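Local coordinates for protein phosphate transporter (Thermotoga maritima MSB8, PDB 6L85) that probably imports inorganic phosphate across the cell membrane in a sodium-dependent manner, as a bacterial relative of the human SLC20 carriers, at residues V161-T172 / I225-E236. Residues are numbered along the deposited sequence; the frame is centred on the assembly and turned at random.
Sequences VFHTKNPKKSST and INEKKDVYDAVE
Lys168 and Val235 have the nearest CA atoms across this contact, a near-parallel packing of two helix starts, 167-194 and 231-258, with Val235 as a knob in a hole. The short axes approach to 9.5 Å at an angle of 14°, and each first turn has an N-cap residue, Asn166 and Asp230. The end of helix 129-162 and the start of helix 167-194 are thereby joined to the start of helix 231-258 and the link before it; the centre of the contact lies about 32 Å from the centre of the chain.

Lys168 can be followed outward. Lys168 CB rests on Ile225 CG1 at 3.6 Å, and CG continues over CG1 and CD1 of the same isoleucine. CG lies anti to the carbonyl carbon and the next two torsions are extended, carrying the chain across to the other segment. Lys168 CE then passes Lys229 O and meets Ala234 CB at 3.8 Å. A bend at chi4 brings Lys168 NZ to Lys228 O (3.0 Å), in the carbonyl plane with a C=O...N angle of 155°; a second, weak bond goes to Lys229 O. The ammonium thus ties down the loop just before Asp230. With an alanine in its place, Lys228 O would probably lose its lysine donor, Lys229 O its weak one, and Ile225 and Ala234 the cover of CG and CE.

The hole for Val235 is formed by Val161, Phe162, Pro167 and Ser171. Val235 CG1 meets Val161 CG1 tip to tip and touches Phe162 CZ obliquely, at 3.9 Å, while CG2 lies over Pro167 O. Beside it, Val231 CG1 packs on the proline ring, 3.7 Å from Pro167 CB.

Phe162 also meets Tyr232 edge to edge through their CD1 atoms. Glu236 OE2, hydrogen-bonded to Ser321 OG, lies at the phenylalanine ring edge, 3.7 Å from Phe162 CZ, with the carboxylate and ring planes 16° apart.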
loop_
_atom_site.group_PDB
_atom_site.type_symbol
_atom_site.label_atom_id
_atom_site.label_comp_id
_atom_site.label_asym_id
_atom_site.label_seq_id
_atom_site.Cartn_x
_atom_site.Cartn_y
_atom_site.Cartn_z
ATOM N N VAL B 161 20.097 -19.602 -9.878
ATOM C CA VAL B 161 18.973 -20.474 -10.208
ATOM C C VAL B 161 19.373 -21.547 -11.224
ATOM O O VAL B 161 19.377 -22.742 -10.904
ATOM C CB VAL B 161 17.767 -19.653 -10.717
ATOM C CG1 VAL B 161 16.576 -20.567 -11.021
ATOM C CG2 VAL B 161 17.384 -18.612 -9.696
ATOM N N PHE B 162 19.732 -21.136 -12.443
ATOM C CA PHE B 162 19.884 -22.117 -13.521
ATOM C C PHE B 162 21.140 -22.974 -13.337
ATOM O O PHE B 162 21.078 -24.202 -13.434
ATOM C CB PHE B 162 19.866 -21.410 -14.886
ATOM C CG PHE B 162 18.518 -20.796 -15.227
ATOM C CD1 PHE B 162 17.462 -21.589 -15.659
ATOM C CD2 PHE B 162 18.302 -19.428 -15.081
ATOM C CE1 PHE B 162 16.215 -21.031 -15.963
ATOM C CE2 PHE B 162 17.058 -18.854 -15.376
ATOM C CZ PHE B 162 16.015 -19.656 -15.817
ATOM N N HIS B 163 22.273 -22.363 -13.009
ATOM C CA HIS B 163 23.486 -23.141 -12.815
ATOM C C HIS B 163 23.570 -23.780 -11.434
ATOM O O HIS B 163 24.636 -23.747 -10.817
ATOM C CB HIS B 163 24.725 -22.254 -13.013
ATOM C CG HIS B 163 24.759 -21.527 -14.323
ATOM N ND1 HIS B 163 23.891 -21.807 -15.360
ATOM C CD2 HIS B 163 25.565 -20.531 -14.765
ATOM C CE1 HIS B 163 24.154 -21.009 -16.380
ATOM N NE2 HIS B 163 25.163 -20.223 -16.044
ATOM N N THR B 164 22.503 -24.433 -10.967
ATOM C CA THR B 164 22.507 -25.082 -9.659
ATOM C C THR B 164 21.981 -26.506 -9.802
ATOM O O THR B 164 21.335 -26.849 -10.793
ATOM C CB THR B 164 21.649 -24.322 -8.604
ATOM O OG1 THR B 164 20.270 -24.357 -8.981
ATOM C CG2 THR B 164 22.093 -22.872 -8.451
ATOM N N LYS B 165 22.238 -27.320 -8.773
ATOM C CA LYS B 165 21.841 -28.726 -8.778
ATOM C C LYS B 165 20.335 -28.929 -8.814
ATOM O O LYS B 165 19.872 -29.994 -9.245
ATOM C CB LYS B 165 22.395 -29.436 -7.534
ATOM C CG LYS B 165 23.918 -29.535 -7.501
ATOM C CD LYS B 165 24.403 -30.121 -6.184
ATOM C CE LYS B 165 25.389 -29.185 -5.509
ATOM N NZ LYS B 165 26.426 -28.708 -6.479
ATOM N N ASN B 166 19.560 -27.957 -8.336
ATOM C CA ASN B 166 18.115 -28.117 -8.177
ATOM C C ASN B 166 17.438 -26.773 -8.439
ATOM O O ASN B 166 17.013 -26.072 -7.508
ATOM C CB ASN B 166 17.788 -28.641 -6.778
ATOM C CG ASN B 166 16.328 -28.992 -6.611
ATOM O OD1 ASN B 166 15.486 -28.636 -7.438
ATOM N ND2 ASN B 166 16.020 -29.716 -5.544
ATOM N N PRO B 167 17.309 -26.384 -9.715
ATOM C CA PRO B 167 16.843 -25.017 -10.017
ATOM C C PRO B 167 15.455 -24.685 -9.480
ATOM O O PRO B 167 15.206 -23.513 -9.171
ATOM C CB PRO B 167 16.892 -24.963 -11.551
ATOM C CG PRO B 167 17.975 -25.989 -11.918
ATOM C CD PRO B 167 17.731 -27.110 -10.932
ATOM N N LYS B 168 14.550 -25.664 -9.354
ATOM C CA LYS B 168 13.247 -25.396 -8.744
ATOM C C LYS B 168 13.403 -24.880 -7.313
ATOM O O LYS B 168 12.859 -23.822 -6.942
ATOM C CB LYS B 168 12.408 -26.671 -8.744
ATOM C CG LYS B 168 11.854 -27.080 -10.073
ATOM C CD LYS B 168 11.128 -28.409 -9.912
ATOM C CE LYS B 168 10.410 -28.802 -11.171
ATOM N NZ LYS B 168 9.165 -29.566 -10.846
ATOM N N LYS B 169 14.137 -25.642 -6.496
ATOM C CA LYS B 169 14.455 -25.253 -5.128
ATOM C C LYS B 169 15.143 -23.896 -5.086
ATOM O O LYS B 169 14.875 -23.085 -4.192
ATOM C CB LYS B 169 15.350 -26.322 -4.499
ATOM C CG LYS B 169 15.217 -26.536 -3.000
ATOM C CD LYS B 169 15.777 -27.916 -2.629
ATOM C CE LYS B 169 16.136 -28.040 -1.147
ATOM N NZ LYS B 169 17.489 -27.488 -0.830
ATOM N N SER B 170 16.030 -23.630 -6.049
ATOM C CA SER B 170 16.763 -22.368 -6.060
ATOM C C SER B 170 15.847 -21.188 -6.381
ATOM O O SER B 170 16.028 -20.090 -5.838
ATOM C CB SER B 170 17.908 -22.434 -7.072
ATOM O OG SER B 170 19.032 -23.092 -6.522
ATOM N N SER B 171 14.891 -21.384 -7.296
ATOM C CA SER B 171 13.981 -20.311 -7.670
ATOM C C SER B 171 13.107 -19.941 -6.484
ATOM O O SER B 171 12.823 -18.756 -6.248
ATOM C CB SER B 171 13.133 -20.742 -8.868
ATOM O OG SER B 171 12.171 -21.706 -8.472
ATOM N N THR B 172 12.737 -20.960 -5.705
ATOM C CA THR B 172 12.014 -20.800 -4.446
ATOM C C THR B 172 12.688 -19.813 -3.490
ATOM O O THR B 172 12.016 -19.226 -2.629
ATOM C CB THR B 172 11.892 -22.206 -3.845
ATOM O OG1 THR B 172 10.567 -22.702 -4.045
ATOM C CG2 THR B 172 12.302 -22.267 -2.397
ATOM N N ILE B 225 5.910 -23.759 -8.140
ATOM C CA ILE B 225 6.979 -24.536 -8.731
ATOM C C ILE B 225 6.586 -25.993 -8.927
ATOM O O ILE B 225 7.261 -26.712 -9.672
ATOM C CB ILE B 225 8.237 -24.382 -7.846
ATOM C CG1 ILE B 225 9.513 -24.564 -8.661
ATOM C CG2 ILE B 225 8.177 -25.329 -6.664
ATOM C CD1 ILE B 225 9.586 -23.686 -9.876
ATOM N N ASN B 226 5.484 -26.429 -8.305
ATOM C CA ASN B 226 4.971 -27.790 -8.392
ATOM C C ASN B 226 3.975 -27.992 -9.526
ATOM O O ASN B 226 3.483 -29.107 -9.690
ATOM C CB ASN B 226 4.281 -28.191 -7.080
ATOM C CG ASN B 226 5.242 -28.277 -5.906
ATOM O OD1 ASN B 226 6.444 -28.490 -6.084
ATOM N ND2 ASN B 226 4.710 -28.106 -4.690
ATOM N N GLU B 227 3.649 -26.956 -10.299
ATOM C CA GLU B 227 2.640 -27.112 -11.345
ATOM C C GLU B 227 3.190 -27.719 -12.630
ATOM O O GLU B 227 2.407 -28.226 -13.441
ATOM C CB GLU B 227 1.984 -25.765 -11.667
ATOM C CG GLU B 227 1.212 -25.159 -10.511
ATOM C CD GLU B 227 0.032 -24.317 -10.971
ATOM O OE1 GLU B 227 -0.693 -24.753 -11.896
ATOM O OE2 GLU B 227 -0.169 -23.220 -10.408
ATOM N N LYS B 228 4.499 -27.657 -12.852
ATOM C CA LYS B 228 5.112 -28.216 -14.046
ATOM C C LYS B 228 6.156 -29.245 -13.641
ATOM O O LYS B 228 6.838 -29.084 -12.622
ATOM C CB LYS B 228 5.749 -27.124 -14.906
ATOM C CG LYS B 228 4.843 -25.933 -15.181
ATOM C CD LYS B 228 3.831 -26.243 -16.268
ATOM C CE LYS B 228 3.244 -24.966 -16.869
ATOM N NZ LYS B 228 2.087 -25.269 -17.776
ATOM N N LYS B 229 6.273 -30.307 -14.443
ATOM C CA LYS B 229 7.233 -31.368 -14.157
ATOM C C LYS B 229 8.640 -30.984 -14.608
ATOM O O LYS B 229 9.603 -31.125 -13.842
ATOM C CB LYS B 229 6.792 -32.673 -14.831
ATOM C CG LYS B 229 5.423 -33.190 -14.388
ATOM C CD LYS B 229 5.166 -34.597 -14.933
ATOM C CE LYS B 229 3.870 -35.200 -14.380
ATOM N NZ LYS B 229 2.644 -34.525 -14.925
ATOM N N ASP B 230 8.778 -30.495 -15.841
ATOM C CA ASP B 230 10.093 -30.136 -16.354
ATOM C C ASP B 230 10.671 -28.946 -15.594
ATOM O O ASP B 230 9.975 -27.964 -15.330
ATOM C CB ASP B 230 10.002 -29.805 -17.846
ATOM C CG ASP B 230 11.330 -29.356 -18.415
ATOM O OD1 ASP B 230 12.217 -30.219 -18.595
ATOM O OD2 ASP B 230 11.497 -28.145 -18.682
ATOM N N VAL B 231 11.968 -29.032 -15.283
ATOM C CA VAL B 231 12.634 -28.035 -14.450
ATOM C C VAL B 231 12.525 -26.644 -15.071
ATOM O O VAL B 231 12.124 -25.674 -14.409
ATOM C CB VAL B 231 14.107 -28.425 -14.226
ATOM C CG1 VAL B 231 14.881 -27.261 -13.590
ATOM C CG2 VAL B 231 14.211 -29.689 -13.372
ATOM N N TYR B 232 12.893 -26.524 -16.350
ATOM C CA TYR B 232 12.943 -25.208 -16.973
ATOM C C TYR B 232 11.545 -24.653 -17.205
ATOM O O TYR B 232 11.309 -23.452 -17.033
ATOM C CB TYR B 232 13.740 -25.271 -18.278
ATOM C CG TYR B 232 15.133 -25.837 -18.087
ATOM C CD1 TYR B 232 16.135 -25.090 -17.474
ATOM C CD2 TYR B 232 15.446 -27.128 -18.518
ATOM C CE1 TYR B 232 17.424 -25.614 -17.299
ATOM C CE2 TYR B 232 16.722 -27.658 -18.348
ATOM C CZ TYR B 232 17.707 -26.903 -17.739
ATOM O OH TYR B 232 18.974 -27.445 -17.578
ATOM N N ASP B 233 10.603 -25.512 -17.576
ATOM C CA ASP B 233 9.230 -25.060 -17.755
ATOM C C ASP B 233 8.645 -24.554 -16.435
ATOM O O ASP B 233 7.937 -23.539 -16.406
ATOM C CB ASP B 233 8.396 -26.201 -18.344
ATOM C CG ASP B 233 6.995 -25.773 -18.701
ATOM O OD1 ASP B 233 6.812 -24.620 -19.156
ATOM O OD2 ASP B 233 6.069 -26.589 -18.521
ATOM N N ALA B 234 8.979 -25.222 -15.323
ATOM C CA ALA B 234 8.474 -24.818 -14.013
ATOM C C ALA B 234 9.087 -23.494 -13.570
ATOM O O ALA B 234 8.381 -22.614 -13.053
ATOM C CB ALA B 234 8.751 -25.912 -12.979
ATOM N N VAL B 235 10.399 -23.334 -13.770
ATOM C CA VAL B 235 11.057 -22.095 -13.376
ATOM C C VAL B 235 10.533 -20.928 -14.203
ATOM O O VAL B 235 10.259 -19.844 -13.665
ATOM C CB VAL B 235 12.583 -22.241 -13.490
ATOM C CG1 VAL B 235 13.271 -20.873 -13.352
ATOM C CG2 VAL B 235 13.089 -23.229 -12.433
ATOM N N GLU B 236 10.367 -21.122 -15.513
ATOM C CA GLU B 236 9.839 -20.028 -16.318
ATOM C C GLU B 236 8.397 -19.726 -15.963
ATOM O O GLU B 236 7.975 -18.572 -16.060
ATOM C CB GLU B 236 9.971 -20.330 -17.806
ATOM C CG GLU B 236 11.417 -20.185 -18.274
ATOM C CD GLU B 236 11.930 -18.734 -18.233
ATOM O OE1 GLU B 236 11.189 -17.823 -18.669
ATOM O OE2 GLU B 236 13.083 -18.511 -17.789
#